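H127A/Y244A mutant of alginate lyase AlyC3 in complex with dimannuronate (Psychromonas sp., PDB 7C8F) probably cleaves alginate by beta-elimination as a lyase of family PL7, and is held here as a double mutant with dimannuronate bound. Local coordinates at residues B[56-61]-B[67-72]; B[80-85]-B[258-263]; B[84-89]-B[93-98]. All coordinates share one frame; numbering follows the deposited sequence.

Contact 1: B[56-61]-B[67-72]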
# COMPACT_ATOMS: atom_id res chain seq x y z
N GLN B 56 2.77 37.58 -13.39
CA GLN B 56 1.40 37.85 -13.84
C GLN B 56 0.43 36.75 -13.44
O GLN B 56 -0.77 37.01 -13.36
CB GLN B 56 1.37 38.01 -15.36
CG GLN B 56 2.13 36.92 -16.10
CD GLN B 56 2.07 37.06 -17.61
OE1 GLN B 56 1.04 37.43 -18.17
NE2 GLN B 56 3.18 36.76 -18.27
N TYR B 57 0.93 35.53 -13.20
CA TYR B 57 0.06 34.41 -12.86
C TYR B 57 0.08 34.07 -11.37
O TYR B 57 -0.72 33.23 -10.94
CB TYR B 57 0.47 33.16 -13.65
CG TYR B 57 0.34 33.27 -15.15
CD1 TYR B 57 -0.90 33.35 -15.77
CD2 TYR B 57 1.47 33.29 -15.96
CE1 TYR B 57 -1.02 33.45 -17.14
CE2 TYR B 57 1.37 33.39 -17.34
CZ TYR B 57 0.12 33.47 -17.92
OH TYR B 57 0.01 33.56 -19.29
N PHE B 58 0.95 34.69 -10.58
CA PHE B 58 1.13 34.36 -9.17
C PHE B 58 1.53 35.65 -8.47
O PHE B 58 2.70 36.07 -8.55
CB PHE B 58 2.19 33.27 -8.98
CG PHE B 58 2.45 32.92 -7.53
CD1 PHE B 58 1.51 32.20 -6.80
CD2 PHE B 58 3.63 33.31 -6.91
CE1 PHE B 58 1.75 31.88 -5.47
CE2 PHE B 58 3.86 32.99 -5.58
CZ PHE B 58 2.92 32.27 -4.86
N TYR B 59 0.59 36.27 -7.77
CA TYR B 59 0.85 37.57 -7.15
C TYR B 59 -0.19 37.82 -6.09
O TYR B 59 -1.18 37.08 -5.97
CB TYR B 59 0.86 38.69 -8.21
CG TYR B 59 -0.48 38.89 -8.91
CD1 TYR B 59 -0.83 38.14 -10.02
CD2 TYR B 59 -1.38 39.85 -8.45
CE1 TYR B 59 -2.05 38.33 -10.66
CE2 TYR B 59 -2.60 40.05 -9.08
CZ TYR B 59 -2.93 39.29 -10.18
OH TYR B 59 -4.15 39.49 -10.80
N VAL B 60 0.00 38.88 -5.32
CA VAL B 60 -1.01 39.37 -4.40
C VAL B 60 -1.57 40.66 -4.97
O VAL B 60 -0.82 41.56 -5.37
CB VAL B 60 -0.46 39.56 -2.97
CG1 VAL B 60 -1.43 40.36 -2.15
CG2 VAL B 60 -0.24 38.20 -2.32
N ASP B 61 -2.90 40.72 -5.05
CA ASP B 61 -3.56 41.95 -5.48
C ASP B 61 -3.42 42.99 -4.38
O ASP B 61 -3.88 42.78 -3.25
CB ASP B 61 -5.03 41.65 -5.76
CG ASP B 61 -5.78 42.87 -6.27
OD1 ASP B 61 -6.18 43.70 -5.45
OD2 ASP B 61 -5.96 42.97 -7.50
N LEU B 67 -4.36 36.44 -2.63
CA LEU B 67 -3.34 35.70 -3.36
C LEU B 67 -3.97 35.15 -4.63
O LEU B 67 -4.94 34.37 -4.56
CB LEU B 67 -2.80 34.58 -2.48
CG LEU B 67 -1.72 33.69 -3.09
CD1 LEU B 67 -0.51 34.53 -3.55
CD2 LEU B 67 -1.29 32.62 -2.10
N VAL B 68 -3.45 35.55 -5.78
CA VAL B 68 -4.06 35.26 -7.07
C VAL B 68 -3.24 34.20 -7.79
O VAL B 68 -2.02 34.33 -7.94
CB VAL B 68 -4.16 36.53 -7.94
CG1 VAL B 68 -4.74 36.18 -9.31
CG2 VAL B 68 -4.99 37.57 -7.20
N PHE B 69 -3.91 33.13 -8.22
CA PHE B 69 -3.34 32.12 -9.10
C PHE B 69 -4.09 32.15 -10.43
O PHE B 69 -5.32 32.08 -10.45
CB PHE B 69 -3.50 30.71 -8.53
CG PHE B 69 -2.81 30.47 -7.21
CD1 PHE B 69 -3.41 30.84 -6.01
CD2 PHE B 69 -1.60 29.80 -7.17
CE1 PHE B 69 -2.80 30.58 -4.80
CE2 PHE B 69 -0.98 29.54 -5.96
CZ PHE B 69 -1.58 29.92 -4.77
N LYS B 70 -3.35 32.16 -11.54
CA LYS B 70 -3.93 32.02 -12.86
C LYS B 70 -3.15 30.99 -13.67
O LYS B 70 -1.96 30.77 -13.43
CB LYS B 70 -3.87 33.37 -13.61
CG LYS B 70 -4.62 34.49 -12.90
CD LYS B 70 -4.31 35.87 -13.49
CE LYS B 70 -5.32 36.28 -14.53
NZ LYS B 70 -5.04 37.67 -15.00
N MET B 71 -3.82 30.37 -14.63
CA MET B 71 -3.15 29.52 -15.60
C MET B 71 -4.04 29.31 -16.81
O MET B 71 -5.26 29.18 -16.68
CB MET B 71 -2.78 28.15 -15.00
CG MET B 71 -1.97 27.24 -15.93
SD MET B 71 -0.54 28.03 -16.70
CE MET B 71 0.32 28.69 -15.27
N LYS B 72 -3.44 29.23 -17.97
CA LYS B 72 -4.14 28.92 -19.21
C LYS B 72 -3.75 27.56 -19.76
O LYS B 72 -2.70 27.07 -19.49
CB LYS B 72 -3.95 30.01 -20.27
CG LYS B 72 -2.54 30.22 -20.75
CD LYS B 72 -2.54 31.00 -22.06
CE LYS B 72 -1.14 31.40 -22.48
NZ LYS B 72 -1.05 31.94 -23.88
O HOH W 1 -2.28 38.98 -14.21
O HOH W 2 -5.78 38.91 -12.77
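Phe58, Tyr59 and Val60 pair with Phe69, Val68 and Leu67 as an antiparallel hairpin, the short strand axes 4.7 Å apart and 157° between their directions. Tyr59 and Val68 form the hydrogen-bonded pair: Val68 N reaches Tyr59 O at 2.7 Å, while Tyr59 N to Val68 O is longer, 3.3 Å. Lys70 N also donates to Tyr57 O at 2.9 Å.

On one face, the Tyr59 ring lies over Val68, whose CB stands 3.9 Å from the ring centroid and 16° off the normal, a CH-pi contact. Chi1 of 64° sets Tyr59 CG between its own N and carbonyl carbon, which lays one ring face against Val68. The other face carries Phe58 and Phe69 side by side; Phe58 CE1 meets Phe69 CE2 at 3.6 Å, the two rings meeting obliquely. This face is buried, with Val80, Phe20 and Phe255 around it.

Lys70 CB meets the Tyr57 ring at its edge, 3.7 Å from Tyr57 CD1; farther out the chain bends at chi3, and NZ donates to two waters, one bound to Gln56 O and the other to Tyr59 OH. The chemistry is thus two-sided: hydrocarbon packing toward the core, and a water-bridged lysine that ties the polar side together.

Contact 2: B[80-85]-B[258-263]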
# COMPACT_ATOMS: atom_id res chain seq x y z
N VAL B 80 0.76 26.13 -5.07
CA VAL B 80 1.65 26.00 -3.93
C VAL B 80 1.53 24.57 -3.40
O VAL B 80 0.42 24.07 -3.18
CB VAL B 80 1.29 27.03 -2.84
CG1 VAL B 80 1.90 26.65 -1.51
CG2 VAL B 80 1.75 28.43 -3.25
N ARG B 81 2.67 23.91 -3.21
CA ARG B 81 2.75 22.51 -2.80
C ARG B 81 3.39 22.49 -1.42
O ARG B 81 4.58 22.81 -1.28
CB ARG B 81 3.56 21.69 -3.82
CG ARG B 81 3.56 20.17 -3.60
CD ARG B 81 4.64 19.70 -2.62
NE ARG B 81 4.98 18.29 -2.84
CZ ARG B 81 5.07 17.35 -1.91
NH1 ARG B 81 5.41 16.10 -2.26
NH2 ARG B 81 4.86 17.63 -0.62
N VAL B 82 2.60 22.18 -0.40
CA VAL B 82 3.10 22.13 0.97
C VAL B 82 4.04 20.94 1.10
O VAL B 82 3.71 19.82 0.70
CB VAL B 82 1.94 22.08 1.98
CG1 VAL B 82 2.45 22.08 3.40
CG2 VAL B 82 0.98 23.27 1.76
N HIS B 83 5.23 21.18 1.66
CA HIS B 83 6.31 20.19 1.58
C HIS B 83 6.07 18.92 2.39
O HIS B 83 6.59 17.86 2.01
CB HIS B 83 7.63 20.83 2.00
CG HIS B 83 8.27 21.61 0.91
ND1 HIS B 83 8.82 22.86 1.10
CD2 HIS B 83 8.48 21.30 -0.40
CE1 HIS B 83 9.35 23.28 -0.04
NE2 HIS B 83 9.16 22.35 -0.96
N LYS B 84 5.36 19.00 3.50
CA LYS B 84 5.22 17.83 4.36
C LYS B 84 4.48 16.69 3.65
O LYS B 84 3.35 16.86 3.19
CB LYS B 84 4.45 18.22 5.63
CG LYS B 84 4.21 17.06 6.59
CD LYS B 84 5.50 16.63 7.27
CE LYS B 84 5.25 15.43 8.19
NZ LYS B 84 6.51 15.01 8.89
N ASN B 85 5.11 15.52 3.60
CA ASN B 85 4.43 14.30 3.15
C ASN B 85 4.00 13.57 4.42
O ASN B 85 4.80 12.90 5.07
CB ASN B 85 5.33 13.42 2.29
CG ASN B 85 5.82 14.13 1.04
OD1 ASN B 85 5.06 14.79 0.33
ND2 ASN B 85 7.12 13.99 0.78
N LEU B 258 -5.01 31.62 3.03
CA LEU B 258 -4.41 30.32 2.76
C LEU B 258 -3.47 30.00 3.91
O LEU B 258 -2.47 30.72 4.11
CB LEU B 258 -3.67 30.30 1.42
CG LEU B 258 -3.07 28.94 1.04
CD1 LEU B 258 -4.14 27.84 0.92
CD2 LEU B 258 -2.31 29.07 -0.26
N GLU B 259 -3.79 28.95 4.65
CA GLU B 259 -3.05 28.57 5.84
C GLU B 259 -2.85 27.06 5.86
O GLU B 259 -3.67 26.30 5.35
CB GLU B 259 -3.80 28.97 7.11
CG GLU B 259 -3.95 30.49 7.24
CD GLU B 259 -4.83 30.89 8.41
OE1 GLU B 259 -5.28 29.99 9.15
OE2 GLU B 259 -5.06 32.10 8.58
N TYR B 260 -1.77 26.66 6.52
CA TYR B 260 -1.41 25.26 6.76
C TYR B 260 -1.00 25.09 8.21
O TYR B 260 -0.26 25.86 8.71
CB TYR B 260 -0.26 24.78 5.88
CG TYR B 260 0.37 23.47 6.31
CD1 TYR B 260 -0.29 22.28 6.19
CD2 TYR B 260 1.65 23.43 6.80
CE1 TYR B 260 0.28 21.11 6.59
CE2 TYR B 260 2.22 22.25 7.20
CZ TYR B 260 1.54 21.11 7.07
OH TYR B 260 2.10 19.96 7.44
N LYS B 261 -1.50 24.07 8.85
CA LYS B 261 -1.17 23.78 10.22
C LYS B 261 -1.04 22.30 10.49
O LYS B 261 -1.85 21.55 10.10
CB LYS B 261 -2.26 24.32 11.12
CG LYS B 261 -1.88 24.31 12.55
CD LYS B 261 -2.72 25.32 13.31
CE LYS B 261 -2.14 26.71 13.22
NZ LYS B 261 -2.94 27.68 12.41
N ALA B 262 0.01 21.92 11.16
CA ALA B 262 0.22 20.55 11.57
C ALA B 262 0.00 20.46 13.07
O ALA B 262 0.56 21.21 13.78
CB ALA B 262 1.62 20.12 11.24
N LEU B 263 -0.84 19.56 13.50
CA LEU B 263 -1.07 19.34 14.91
C LEU B 263 -0.60 17.96 15.29
O LEU B 263 -1.29 17.03 15.15
CB LEU B 263 -2.53 19.49 15.25
CG LEU B 263 -3.13 20.81 14.87
CD1 LEU B 263 -4.57 20.89 15.29
CD2 LEU B 263 -2.39 21.98 15.43
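Val82 and Tyr260 make a buried side-chain contact between the two sheets of a beta-sandwich, the jelly-roll architecture known for PL7 lyases. The separation supports this reading: the CA atoms of Val82 and Tyr260 are 8.0 Å apart, too far for strand pairing, and strands 77-82 and 250-264 belong to different sheets.

The contact rests on one methyl group and one ring. Val82 CG1 stands over the centre of the Tyr260 ring, 3.6 Å from the centroid and 5° off the normal, a CH-pi contact made almost straight above the ring centre, in which all six ring carbons lie at similar range. Tyr260 holds its CG anti to the backbone N (chi1 166°), and the ring thereby extends from its strand toward the facing sheet. At the far end of the ring, Lys84 passes obliquely; its CB lies 3.4 Å from Tyr260 OH, and the chain then bends at chi2 and carries its amine away.

Arg81, on the other face of its strand, braces the turn that follows. Its NH1 and NH2 both donate to Asn85 OD1, at 2.9 and 3.0 Å, NH1 in the carbonyl plane on a lone pair and NH2 from above that plane; NH2 also donates to Val82 O at 2.8 Å.

Phe238 of strand 235-240, beside Val82 in its sheet, also touches Tyr260. Val23 of helix 18-25 packs on the same tyrosine, and Tyr95 of strand 93-103 adjoins it within its own sheet.

Contact 3: B[84-89]-B[93-98]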
# COMPACT_ATOMS: atom_id res chain seq x y z
N LYS B 84 5.36 19.00 3.50
CA LYS B 84 5.22 17.83 4.36
C LYS B 84 4.48 16.69 3.65
O LYS B 84 3.35 16.86 3.19
CB LYS B 84 4.45 18.22 5.63
CG LYS B 84 4.21 17.06 6.59
CD LYS B 84 5.50 16.63 7.27
CE LYS B 84 5.25 15.43 8.19
NZ LYS B 84 6.51 15.01 8.89
N ASN B 85 5.11 15.52 3.60
CA ASN B 85 4.43 14.30 3.15
C ASN B 85 4.00 13.57 4.42
O ASN B 85 4.80 12.90 5.07
CB ASN B 85 5.33 13.42 2.29
CG ASN B 85 5.82 14.13 1.04
OD1 ASN B 85 5.06 14.79 0.33
ND2 ASN B 85 7.12 13.99 0.78
N PHE B 86 2.73 13.73 4.77
CA PHE B 86 2.26 13.30 6.07
C PHE B 86 1.54 11.96 6.03
O PHE B 86 0.95 11.56 5.01
CB PHE B 86 1.35 14.35 6.73
CG PHE B 86 0.32 14.99 5.81
CD1 PHE B 86 -0.86 14.32 5.49
CD2 PHE B 86 0.53 16.26 5.31
CE1 PHE B 86 -1.81 14.92 4.66
CE2 PHE B 86 -0.41 16.87 4.48
CZ PHE B 86 -1.58 16.20 4.15
N ARG B 87 1.56 11.28 7.16
CA ARG B 87 0.70 10.13 7.36
C ARG B 87 -0.73 10.59 7.61
O ARG B 87 -0.96 11.61 8.25
CB ARG B 87 1.18 9.32 8.56
CG ARG B 87 2.48 8.64 8.25
CD ARG B 87 2.87 7.60 9.24
NE ARG B 87 1.89 6.54 9.42
CZ ARG B 87 2.25 5.36 9.90
NH1 ARG B 87 3.54 5.16 10.17
NH2 ARG B 87 1.37 4.40 10.11
N THR B 88 -1.68 9.82 7.10
CA THR B 88 -3.09 10.19 7.21
C THR B 88 -3.82 9.32 8.22
O THR B 88 -5.02 9.53 8.46
CB THR B 88 -3.79 10.05 5.85
OG1 THR B 88 -3.90 8.65 5.50
CG2 THR B 88 -3.02 10.79 4.76
N ASP B 89 -3.13 8.35 8.83
CA ASP B 89 -3.77 7.27 9.56
C ASP B 89 -3.55 7.32 11.06
O ASP B 89 -4.00 6.41 11.77
CB ASP B 89 -3.30 5.91 9.01
CG ASP B 89 -1.78 5.73 9.03
OD1 ASP B 89 -1.01 6.71 8.91
OD2 ASP B 89 -1.34 4.55 9.16
N LYS B 93 -1.76 12.85 14.84
CA LYS B 93 -1.17 13.70 13.81
C LYS B 93 -2.26 14.13 12.85
O LYS B 93 -2.79 13.31 12.09
CB LYS B 93 -0.04 12.98 13.08
CG LYS B 93 1.06 12.47 14.01
CD LYS B 93 2.31 12.05 13.22
CE LYS B 93 3.32 11.34 14.11
NZ LYS B 93 4.21 12.32 14.77
N LEU B 94 -2.61 15.42 12.90
CA LEU B 94 -3.69 15.97 12.10
C LEU B 94 -3.14 17.16 11.32
O LEU B 94 -2.42 17.99 11.89
CB LEU B 94 -4.85 16.45 12.99
CG LEU B 94 -5.45 15.42 13.96
CD1 LEU B 94 -6.57 16.04 14.77
CD2 LEU B 94 -5.94 14.21 13.20
N TYR B 95 -3.47 17.23 10.04
CA TYR B 95 -2.91 18.22 9.13
C TYR B 95 -4.05 18.99 8.48
O TYR B 95 -4.97 18.36 7.93
CB TYR B 95 -2.03 17.54 8.07
CG TYR B 95 -0.93 16.76 8.75
CD1 TYR B 95 -1.11 15.44 9.13
CD2 TYR B 95 0.27 17.38 9.09
CE1 TYR B 95 -0.13 14.74 9.79
CE2 TYR B 95 1.27 16.68 9.75
CZ TYR B 95 1.05 15.36 10.10
OH TYR B 95 2.04 14.64 10.76
N THR B 96 -4.01 20.31 8.56
CA THR B 96 -5.14 21.14 8.14
C THR B 96 -4.71 22.19 7.12
O THR B 96 -3.72 22.90 7.32
CB THR B 96 -5.82 21.83 9.33
OG1 THR B 96 -6.31 20.83 10.24
CG2 THR B 96 -7.01 22.66 8.83
N LEU B 97 -5.46 22.28 6.03
CA LEU B 97 -5.30 23.32 5.04
C LEU B 97 -6.58 24.14 5.09
O LEU B 97 -7.68 23.60 4.96
CB LEU B 97 -5.12 22.71 3.65
CG LEU B 97 -4.76 23.70 2.54
CD1 LEU B 97 -3.29 24.14 2.72
CD2 LEU B 97 -5.02 23.08 1.16
N SER B 98 -6.42 25.43 5.30
CA SER B 98 -7.55 26.34 5.38
C SER B 98 -7.45 27.40 4.33
O SER B 98 -6.46 28.04 4.23
CB SER B 98 -7.59 27.01 6.74
OG SER B 98 -7.64 26.10 7.78
O HOH W 3 -2.32 10.99 10.60
O HOH W 4 3.04 12.42 9.39
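Phe86 and Tyr95 form the tight part of this contact, an offset stack with ring centroids 4.5 Å apart and planes only 8° from parallel. The two side chains run antiparallel, each laying its CB over the other's ring in a pair of CH-pi contacts. Phe86 CB sits over the centre of the Tyr95 ring, 3.4 Å from the centroid, and Tyr95 CB lies over the centre of the Phe86 ring at 3.9 Å. The torsions account for this exchange: chi1 of 44° turns the Phe86 ring back over its own backbone, whereas Tyr95 CG is anti to its carbonyl carbon (chi1 -58°). The pair is buried between strand 93-103 and the opposite sheet, with Phe238 of strand 235-240 on Phe86; Val209 also packs on Phe86, and Tyr260 touches Tyr95.

Beside the stack, around Arg87, waters rather than side chains join the segments. One water accepts from Arg87 N at 2.9 Å and donates to Tyr95 OH at 2.8 Å, and that hydroxyl is also hydrogen-bonded to Glu264. A second water lies between Arg87 O and Lys93 O, at 2.8 Å from each. Lys84 passes the phenol loosely.

The Arg87 side chain turns away from the strand and grips Asp89 side-on, with NE on OD1 and NH2 on OD2, nearly in the guanidinium plane. Arg87 NH1 also forms a salt bridge to Asp229 of the second subunit, and Asp89 OD2 one to Arg232 of that subunit. The chemistry therefore divides the loop: its aromatic part packs against strand 93-103, bridging waters join the backbone of Arg87 to Tyr95 OH and Lys93 O, and the Arg87-Asp89 pair enters a mixed charge cluster at the dimer partner, in which Arg87 and Arg232 also come close and the carboxylates probably offset their charge.

How the contacts relate
Contact 1 closes before the other two open along the chain, and contacts 2 and 3 start from the same stretch, sharing Lys84 and Asn85, with centres 8 Å apart; strands 250-264 and 93-103 pair side by side between them, Leu263 N lying 2.8 Å from Leu94 O, a probable hydrogen bond. Contact 1, centred 19 Å from contact 2, reaches it through the core, where Phe58 CE1 is 4.1 Å from Val80 CG2 and Leu67 CD2 is 4.1 Å from Leu258 CD2. Contacts 1 and 3 do not touch, their nearest atoms being about 9 Å apart, on opposite sides of the chain's centre. Toward the bound mannuronate, contact 1 has the Met71 side chain about 12 Å away, whereas contact 3 extends to the second subunit.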